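Local coordinates for protein nuclear hormone receptor HR38 (Drosophila melanogaster, PDB 1PDU) that probably acts as an orphan nuclear receptor in gene regulation and mediates an atypical ecdysteroid signalling pathway, at residues L129-I132 with M133-S136; S212-G215 with L216-I219. All coordinates share one frame; numbering follows the deposited sequence.

Each interaction spans about two turns of one helix in the mainly helical ligand-binding domain, and they occur in series along the chain, with about 13 Å between their centres. Interaction 1 belongs to helix 128-142 and interaction 2 to helix 204-225, and the two helices pack against each other and against helix 78-100. They touch directly where Gln-214 NE2 of interaction 2 lies 2.5 Å from Asp-131 OD2 of interaction 1, a probable hydrogen bond. In a second tie from 216-219, Arg-218 NE is hydrogen-bonded to Ser-124 O of helix 118-125, the helix that precedes interaction 1. The phenyl ring of Phe-135 packs on helix 204-225 at Leu-211, one residue before interaction 2.

Interaction 1 of 2, residues L129-I132 with M133-S136; sequences LNDI and MEFS
Met-133 lies beside Leu-129, its terminal methyl CE a loose 4.5 Å from Leu-129 CD1, while its CG lies 3.6 Å from Leu-129 O. This is i to i+4 packing along two turns of helix 128-142, in the helical sandwich of a nuclear receptor ligand-binding domain. Past the bend at chi2 (-48°), the extended last torsion (chi3 -179°) puts the methyl, not the sulfur, nearest Leu-129, and both side chains also meet Leu-108 of the short strand 107-109. Four consecutive alpha-helical bonds join the two segments, among them Met-133 N to Leu-129 O at 2.8 Å and Ser-136 N to Ile-132 O at 2.8 Å.

Phe-135 takes the inner side of the helix. With CG anti to the backbone N (chi1 -180°), its ring is carried off the turn toward Leu-208 and Leu-211 of helix 204-225 and Leu-95 of helix 78-100, and its CB stays 3.3 Å from Ile-132 O. Ile-132 reaches Val-94 and Phe-125, so the buried face joins three helices. Ser-136 OG is hydrogen-bonded to Ala-98 O.

At the border with helix 204-225 the carboxylate of Asp-131 stands near that of the exposed Glu-134, a proximity that may disfavour both being charged. Asp-131 turns OD2 to Gln-214 NE2, and its OD1 lies 4.3 Å from Glu-134 OE2.

Interaction 2 of 2, residues S212-G215 with L216-I219; sequences SVQG and LQRI
Gln-217 lies back over the preceding turn, its amide group reaching both Val-213 and Gln-214. Its CG points away from its own carbonyl carbon (chi1 -80°) and the chain beyond is extended, which runs the amide alongside the backbone of 213-214. NE2 meets the Val-213 methyl CG1 at 3.6 Å, and OE1 comes to 4.2 Å from CG of Gln-214. The two glutamine side chains cross obliquely with amide planes 19° apart, but their polar ends part, the Gln-214 amide being turned to helix 128-142.

A water bridges the same pair of residues. It donates to Gln-214 O at 2.9 Å and to Gln-217 OE1 at 3.0 Å, which helps fix the rotation of the Gln-217 amide. Gln-214 O is thereby shared, because it also takes a weak bond from Arg-218 N at 3.3 Å.

Backbone bonding is that of an alpha helix, each amide from Leu-216 to Ile-219 pairing with the carbonyl four residues earlier. The helix, 204-225, is the long one near the C-terminal end of the domain, corresponding to helix 10/11 of the family, which in many relatives contributes to the dimer interface. Arg-218 leads its side chain away from the turn, and NE is hydrogen-bonded to Ser-124 O.

Hydrophobic partners for Leu-216 and Ile-219 are Leu-90 of helix 78-100, Met-237 and Phe-238, and Ile-219 also packs on Phe-52 and Leu-56 of helix 45-67. Both residues make van der Waals contacts with the preceding turn as well. Leu-216 places CB 3.4 Å from Val-213 O. Ile-219 has CG1 beside its backbone N (chi1 -61°), and this sets CG1 in front of Gly-215 O, 3.1 Å away, a close approach.

Interaction 1 of 2, residues L129-I132 with M133-S136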
ATOM      1  N   LEU A 129       0.783  12.349   7.392  1.00 38.52           N
ATOM      2  CA  LEU A 129       2.066  11.830   6.928  1.00 39.95           C
ATOM      3  C   LEU A 129       2.923  11.379   8.112  1.00 40.82           C
ATOM      4  O   LEU A 129       3.533  10.306   8.073  1.00 41.47           O
ATOM      5  CB  LEU A 129       2.791  12.935   6.171  1.00 40.24           C
ATOM      6  CG  LEU A 129       4.111  12.470   5.567  1.00 20.00           C
ATOM      7  CD1 LEU A 129       3.923  11.376   4.514  1.00 38.02           C
ATOM      8  CD2 LEU A 129       4.859  13.608   4.873  1.00 20.00           C
ATOM      9  N   ASN A 130       2.969  12.201   9.157  1.00 41.05           N
ATOM     10  CA  ASN A 130       3.737  11.869  10.349  1.00 40.60           C
ATOM     11  C   ASN A 130       3.272  10.541  10.918  1.00 39.59           C
ATOM     12  O   ASN A 130       4.078   9.756  11.400  1.00 40.75           O
ATOM     13  CB  ASN A 130       3.597  12.973  11.400  1.00 41.63           C
ATOM     14  CG  ASN A 130       4.552  14.118  11.156  1.00 43.16           C
ATOM     15  OD1 ASN A 130       5.672  13.922  10.694  1.00 45.42           O
ATOM     16  ND2 ASN A 130       4.108  15.332  11.461  1.00 43.87           N
ATOM     17  N   ASP A 131       1.970  10.288  10.867  1.00 38.54           N
ATOM     18  CA  ASP A 131       1.448   9.026  11.367  1.00 38.06           C
ATOM     19  C   ASP A 131       1.908   7.888  10.451  1.00 36.83           C
ATOM     20  O   ASP A 131       2.144   6.768  10.910  1.00 37.13           O
ATOM     21  CB  ASP A 131      -0.076   9.088  11.443  1.00 40.50           C
ATOM     22  CG  ASP A 131      -0.559  10.018  12.543  1.00 44.11           C
ATOM     23  OD1 ASP A 131      -0.318   9.714  13.738  1.00 46.56           O
ATOM     24  OD2 ASP A 131      -1.167  11.059  12.221  1.00 44.95           O
ATOM     25  N   ILE A 132       2.044   8.179   9.160  1.00 34.06           N
ATOM     26  CA  ILE A 132       2.506   7.180   8.209  1.00 32.97           C
ATOM     27  C   ILE A 132       3.967   6.847   8.525  1.00 33.59           C
ATOM     28  O   ILE A 132       4.353   5.673   8.577  1.00 32.08           O
ATOM     29  CB  ILE A 132       2.394   7.694   6.762  1.00 32.55           C
ATOM     30  CG1 ILE A 132       0.918   7.957   6.432  1.00 30.94           C
ATOM     31  CG2 ILE A 132       3.002   6.678   5.786  1.00 31.20           C
ATOM     32  CD1 ILE A 132       0.672   8.485   5.045  1.00 30.14           C
ATOM     33  N   MET A 133       4.772   7.883   8.756  1.00 33.59           N
ATOM     34  CA  MET A 133       6.179   7.682   9.085  1.00 34.22           C
ATOM     35  C   MET A 133       6.299   6.899  10.391  1.00 35.67           C
ATOM     36  O   MET A 133       7.198   6.068  10.559  1.00 35.97           O
ATOM     37  CB  MET A 133       6.899   9.027   9.187  1.00 32.13           C
ATOM     38  CG  MET A 133       7.085   9.693   7.833  1.00 30.76           C
ATOM     39  SD  MET A 133       7.752   8.505   6.638  1.00 27.98           S
ATOM     40  CE  MET A 133       7.896   9.464   5.298  1.00 27.76           C
ATOM     41  N   GLU A 134       5.379   7.152  11.306  1.00 36.72           N
ATOM     42  CA  GLU A 134       5.356   6.447  12.578  1.00 39.56           C
ATOM     43  C   GLU A 134       5.103   4.953  12.323  1.00 38.58           C
ATOM     44  O   GLU A 134       5.716   4.088  12.951  1.00 39.28           O
ATOM     45  CB  GLU A 134       4.252   7.044  13.451  1.00 43.59           C
ATOM     46  CG  GLU A 134       4.141   6.491  14.850  1.00 48.81           C
ATOM     47  CD  GLU A 134       3.566   7.524  15.807  1.00 52.89           C
ATOM     48  OE1 GLU A 134       3.137   7.140  16.914  1.00 56.03           O
ATOM     49  OE2 GLU A 134       3.556   8.726  15.452  1.00 54.41           O
ATOM     50  N   PHE A 135       4.197   4.654  11.397  1.00 37.36           N
ATOM     51  CA  PHE A 135       3.896   3.265  11.052  1.00 36.05           C
ATOM     52  C   PHE A 135       5.128   2.655  10.373  1.00 35.72           C
ATOM     53  O   PHE A 135       5.464   1.495  10.578  1.00 35.50           O
ATOM     54  CB  PHE A 135       2.700   3.228  10.105  1.00 35.39           C
ATOM     55  CG  PHE A 135       2.289   1.845   9.685  1.00 33.98           C
ATOM     56  CD1 PHE A 135       1.766   0.946  10.607  1.00 33.74           C
ATOM     57  CD2 PHE A 135       2.413   1.447   8.359  1.00 32.78           C
ATOM     58  CE1 PHE A 135       1.370  -0.328  10.211  1.00 32.18           C
ATOM     59  CE2 PHE A 135       2.019   0.181   7.960  1.00 31.86           C
ATOM     60  CZ  PHE A 135       1.498  -0.707   8.889  1.00 32.03           C
ATOM     61  N   SER A 136       5.798   3.463   9.565  1.00 36.70           N
ATOM     62  CA  SER A 136       6.998   3.050   8.857  1.00 38.04           C
ATOM     63  C   SER A 136       8.048   2.527   9.841  1.00 39.53           C
ATOM     64  O   SER A 136       8.558   1.414   9.685  1.00 38.59           O
ATOM     65  CB  SER A 136       7.560   4.241   8.072  1.00 37.92           C
ATOM     66  OG  SER A 136       8.773   3.921   7.411  1.00 38.87           O
TER

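Interaction 2 of 2, residues S212-G215 with L216-I219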
ATOM      1  N   SER A 212      -5.009   4.079   7.493  1.00 36.74           N
ATOM      2  CA  SER A 212      -5.720   4.337   6.250  1.00 37.12           C
ATOM      3  C   SER A 212      -7.006   5.159   6.434  1.00 36.07           C
ATOM      4  O   SER A 212      -7.294   6.061   5.651  1.00 34.99           O
ATOM      5  CB  SER A 212      -6.036   2.996   5.581  1.00 38.91           C
ATOM      6  OG  SER A 212      -7.123   3.113   4.688  1.00 43.35           O
ATOM      7  N   VAL A 213      -7.778   4.841   7.467  1.00 35.93           N
ATOM      8  CA  VAL A 213      -9.016   5.560   7.759  1.00 35.18           C
ATOM      9  C   VAL A 213      -8.716   7.048   7.939  1.00 35.33           C
ATOM     10  O   VAL A 213      -9.474   7.926   7.507  1.00 33.50           O
ATOM     11  CB  VAL A 213      -9.667   5.003   9.049  1.00 35.96           C
ATOM     12  CG1 VAL A 213     -10.818   5.885   9.494  1.00 34.47           C
ATOM     13  CG2 VAL A 213     -10.160   3.587   8.796  1.00 36.32           C
ATOM     14  N   GLN A 214      -7.591   7.317   8.584  1.00 34.84           N
ATOM     15  CA  GLN A 214      -7.147   8.673   8.838  1.00 35.90           C
ATOM     16  C   GLN A 214      -6.834   9.360   7.501  1.00 35.44           C
ATOM     17  O   GLN A 214      -6.931  10.584   7.368  1.00 34.90           O
ATOM     18  CB  GLN A 214      -5.906   8.605   9.711  1.00 37.78           C
ATOM     19  CG  GLN A 214      -5.581   9.851  10.437  1.00 42.47           C
ATOM     20  CD  GLN A 214      -4.315   9.689  11.237  1.00 46.12           C
ATOM     21  OE1 GLN A 214      -4.128   8.676  11.930  1.00 47.16           O
ATOM     22  NE2 GLN A 214      -3.434  10.683  11.153  1.00 46.44           N
ATOM     23  N   GLY A 215      -6.451   8.557   6.512  1.00 34.54           N
ATOM     24  CA  GLY A 215      -6.149   9.093   5.200  1.00 33.83           C
ATOM     25  C   GLY A 215      -7.419   9.537   4.504  1.00 32.61           C
ATOM     26  O   GLY A 215      -7.445  10.583   3.852  1.00 34.06           O
ATOM     27  N   LEU A 216      -8.473   8.739   4.635  1.00 31.24           N
ATOM     28  CA  LEU A 216      -9.752   9.070   4.027  1.00 32.33           C
ATOM     29  C   LEU A 216     -10.238  10.418   4.535  1.00 32.41           C
ATOM     30  O   LEU A 216     -10.801  11.208   3.781  1.00 30.38           O
ATOM     31  CB  LEU A 216     -10.801   8.018   4.369  1.00 33.90           C
ATOM     32  CG  LEU A 216     -10.628   6.679   3.686  1.00 36.88           C
ATOM     33  CD1 LEU A 216     -11.703   5.728   4.195  1.00 37.14           C
ATOM     34  CD2 LEU A 216     -10.701   6.876   2.165  1.00 36.10           C
ATOM     35  N   GLN A 217     -10.025  10.661   5.826  1.00 32.78           N
ATOM     36  CA  GLN A 217     -10.435  11.914   6.442  1.00 34.26           C
ATOM     37  C   GLN A 217      -9.742  13.064   5.746  1.00 33.42           C
ATOM     38  O   GLN A 217     -10.372  14.060   5.385  1.00 31.91           O
ATOM     39  CB  GLN A 217     -10.078  11.916   7.929  1.00 36.10           C
ATOM     40  CG  GLN A 217     -11.059  11.146   8.809  1.00 41.83           C
ATOM     41  CD  GLN A 217     -10.404  10.551  10.048  1.00 44.62           C
ATOM     42  OE1 GLN A 217      -9.518  11.161  10.658  1.00 47.07           O
ATOM     43  NE2 GLN A 217     -10.844   9.358  10.431  1.00 46.40           N
ATOM     44  N   ARG A 218      -8.440  12.915   5.533  1.00 33.01           N
ATOM     45  CA  ARG A 218      -7.688  13.976   4.892  1.00 33.44           C
ATOM     46  C   ARG A 218      -8.079  14.114   3.431  1.00 31.93           C
ATOM     47  O   ARG A 218      -8.177  15.218   2.909  1.00 33.28           O
ATOM     48  CB  ARG A 218      -6.183  13.726   5.014  1.00 34.89           C
ATOM     49  CG  ARG A 218      -5.366  15.015   5.115  1.00 40.06           C
ATOM     50  CD  ARG A 218      -5.655  15.951   3.966  1.00 43.06           C
ATOM     51  NE  ARG A 218      -4.712  17.059   3.855  1.00 46.10           N
ATOM     52  CZ  ARG A 218      -4.663  18.105   4.674  1.00 47.68           C
ATOM     53  NH1 ARG A 218      -5.506  18.210   5.701  1.00 49.20           N
ATOM     54  NH2 ARG A 218      -3.785  19.068   4.440  1.00 48.00           N
ATOM     55  N   ILE A 219      -8.310  12.996   2.764  1.00 31.08           N
ATOM     56  CA  ILE A 219      -8.693  13.066   1.365  1.00 29.96           C
ATOM     57  C   ILE A 219     -10.103  13.642   1.263  1.00 29.15           C
ATOM     58  O   ILE A 219     -10.420  14.375   0.329  1.00 27.91           O
ATOM     59  CB  ILE A 219      -8.625  11.675   0.710  1.00 29.22           C
ATOM     60  CG1 ILE A 219      -7.184  11.151   0.796  1.00 29.72           C
ATOM     61  CG2 ILE A 219      -9.089  11.755  -0.736  1.00 28.14           C
ATOM     62  CD1 ILE A 219      -6.991   9.718   0.317  1.00 28.12           C
TER
HETATM   63  O   HOH W   1      -7.202  12.684   9.421  1.00 49.50           O